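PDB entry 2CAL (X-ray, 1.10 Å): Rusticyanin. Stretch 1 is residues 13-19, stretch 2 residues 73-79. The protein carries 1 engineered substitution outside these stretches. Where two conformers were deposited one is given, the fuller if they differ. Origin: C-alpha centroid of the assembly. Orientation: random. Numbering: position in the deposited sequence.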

# COMPACT_ATOMS: atom_id res chain seq x y z
N GLN A 13 16.07 3.76 -7.87
CA GLN A 13 15.66 4.01 -6.49
C GLN A 13 14.38 3.22 -6.15
O GLN A 13 14.32 2.69 -5.04
CB GLN A 13 15.51 5.49 -6.24
CG GLN A 13 16.81 6.27 -6.23
CD GLN A 13 16.61 7.75 -6.09
OE1 GLN A 13 15.78 8.35 -6.78
NE2 GLN A 13 17.37 8.33 -5.19
N VAL A 14 13.42 3.14 -7.05
CA VAL A 14 12.19 2.39 -6.80
C VAL A 14 12.54 0.94 -6.58
O VAL A 14 12.09 0.35 -5.61
CB VAL A 14 11.21 2.55 -7.97
CG1 VAL A 14 10.09 1.54 -7.87
CG2 VAL A 14 10.59 3.95 -8.00
N LYS A 15 13.34 0.35 -7.45
CA LYS A 15 13.76 -1.06 -7.32
C LYS A 15 14.46 -1.25 -5.97
O LYS A 15 14.16 -2.24 -5.26
CB LYS A 15 14.64 -1.48 -8.50
N ALA A 16 15.33 -0.34 -5.58
CA ALA A 16 16.02 -0.44 -4.29
C ALA A 16 15.04 -0.45 -3.13
O ALA A 16 15.21 -1.18 -2.16
CB ALA A 16 17.02 0.70 -4.12
N MET A 17 14.02 0.41 -3.21
CA MET A 17 13.06 0.45 -2.13
C MET A 17 12.18 -0.77 -2.07
O MET A 17 11.88 -1.30 -1.02
CB MET A 17 12.18 1.74 -2.26
CG MET A 17 12.94 3.03 -2.04
SD MET A 17 11.94 4.53 -1.87
CE MET A 17 11.48 4.83 -3.55
N LEU A 18 11.73 -1.32 -3.21
CA LEU A 18 10.84 -2.46 -3.21
C LEU A 18 11.46 -3.67 -2.52
O LEU A 18 10.76 -4.48 -1.92
CB LEU A 18 10.50 -2.84 -4.64
CG LEU A 18 9.67 -1.85 -5.43
CD1 LEU A 18 9.62 -2.26 -6.90
CD2 LEU A 18 8.26 -1.78 -4.85
N GLU A 19 12.80 -3.76 -2.67
CA GLU A 19 13.56 -4.85 -2.06
C GLU A 19 13.74 -4.68 -0.55
O GLU A 19 14.33 -5.55 0.13
CB GLU A 19 14.90 -4.93 -2.80
CG GLU A 19 14.78 -5.26 -4.28
CD GLU A 19 16.03 -5.14 -5.11
OE1 GLU A 19 17.06 -4.64 -4.62
OE2 GLU A 19 16.05 -5.52 -6.31
N VAL A 73 5.45 2.05 6.62
CA VAL A 73 4.94 1.84 5.26
C VAL A 73 5.64 2.84 4.31
O VAL A 73 5.65 4.04 4.56
CB VAL A 73 3.42 2.03 5.18
CG1 VAL A 73 2.93 1.73 3.76
CG2 VAL A 73 2.73 1.11 6.18
N THR A 74 6.14 2.31 3.23
CA THR A 74 6.60 3.09 2.08
C THR A 74 5.65 2.79 0.92
O THR A 74 5.37 1.62 0.65
CB THR A 74 8.02 2.68 1.65
OG1 THR A 74 8.90 2.81 2.79
CG2 THR A 74 8.52 3.58 0.54
N PHE A 75 5.06 3.83 0.34
CA PHE A 75 4.15 3.67 -0.79
C PHE A 75 4.66 4.44 -2.00
O PHE A 75 4.98 5.63 -1.87
CB PHE A 75 2.74 4.18 -0.40
CG PHE A 75 1.77 4.18 -1.58
CD1 PHE A 75 1.46 3.04 -2.29
CD2 PHE A 75 1.18 5.37 -1.98
CE1 PHE A 75 0.60 3.04 -3.36
CE2 PHE A 75 0.30 5.40 -3.06
CZ PHE A 75 0.03 4.26 -3.75
N ILE A 76 4.76 3.73 -3.10
CA ILE A 76 5.30 4.23 -4.37
C ILE A 76 4.25 4.12 -5.45
O ILE A 76 3.68 3.06 -5.63
CB ILE A 76 6.58 3.42 -4.76
CG1 ILE A 76 7.60 3.29 -3.63
CG2 ILE A 76 7.18 4.01 -6.03
CD1 ILE A 76 8.56 2.16 -3.85
N ASN A 77 4.02 5.20 -6.18
CA ASN A 77 3.09 5.12 -7.31
C ASN A 77 3.86 5.00 -8.62
O ASN A 77 4.40 6.01 -9.11
CB ASN A 77 2.17 6.35 -7.37
CG ASN A 77 1.25 6.35 -8.55
OD1 ASN A 77 0.78 7.46 -9.00
ND2 ASN A 77 0.98 5.22 -9.13
N THR A 78 3.86 3.81 -9.19
CA THR A 78 4.53 3.57 -10.47
C THR A 78 3.59 3.59 -11.67
O THR A 78 4.02 3.31 -12.78
CB THR A 78 5.28 2.19 -10.43
OG1 THR A 78 4.43 1.16 -9.87
CG2 THR A 78 6.50 2.37 -9.53
N ASN A 79 2.31 3.91 -11.51
CA ASN A 79 1.34 3.76 -12.60
C ASN A 79 1.13 5.05 -13.35
O ASN A 79 0.54 5.99 -12.87
CB ASN A 79 0.04 3.23 -12.01
CG ASN A 79 -0.92 2.72 -13.03
OD1 ASN A 79 -0.59 2.26 -14.15
ND2 ASN A 79 -2.16 2.82 -12.72

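The packing of a helix against a β-strand usually follows a simple rule: each element offers the side chains that its own periodicity places on one face, and the two rows meet without any exchange between the backbones. A small contact in rusticyanin illustrates the rule. The helix, which begins earlier in the chain and includes residues 13-18, runs roughly antiparallel to the strand that also begins earlier in the chain and includes Val-73 to Ile-76, with an angle of 146° between their N-to-C directions. Their axes come no nearer than 10.1 Å, so the space between the backbones is spanned by side chains. No hydrogen bond crosses it.

Gln-13, the first residue of the stretch, contributes only through its backbone. O of Gln-13 accepts a hydrogen bond from Met-17 N at 2.9 Å, while its exposed side chain stays clear of the strand. The first true contact belongs to Val-14, whose CA lies 7.5 Å from the CA of Ile-76. Its CA-to-CB bond points sideways, yet a branched side chain so placed can still touch two residues. With chi1 near t, CG2 of Val-14 meets CG2 of Ile-76 at 3.9 Å, and CG1 of Val-14 approaches CG2 of Thr-78 at 4.0 Å. Thr-78 thus turns a methyl group to the helix, while its hydroxyl is hydrogen-bonded elsewhere in the structure.

The next two positions fall off the contact face. The CA-to-CB bond of Lys-15 points away from the strand, and its side chain is not modelled beyond CB; Ala-16 is out of reach. One helical turn after Val-14, the contact resumes. Met-17 directs its CA-to-CB bond toward the strand, and its m, t, m conformation carries the terminal methyl to Ile-76, with CE of Met-17 4.0 Å from CD1 of the isoleucine. The sulfur lies beside Thr-74, SD of Met-17 being 4.3 Å from CG2 of that residue. Here again the threonine presents its methyl group, its OG1 being hydrogen-bonded elsewhere.

Leu-18 completes the set. N of Leu-18 donates to O of Val-14 at 2.9 Å, the i to i+4 bond that holds these two contact residues one turn apart. Although its CA-to-CB bond points sideways, the end of its side chain comes nearer to the strand, and CD2 of Leu-18 reaches CD1 of Ile-76 at 4.1 Å. Glu-19, beyond the helix, takes no part.

Two periodicities therefore mesh. On the helix, contacts come from positions i, i+3 and i+4; on the other stretch they come from alternate residues, Thr-74, Ile-76 and Thr-78, whose CA-to-CB bonds all point toward the helix. Phe-75 and Asn-77, which lie between them, and Val-73, which precedes them, make no contact with it. Ile-76 is the hub: it touches all three helical partners and has 76 Å² covered by the helix, the largest share of any residue in a contact that buries 213 Å² in total.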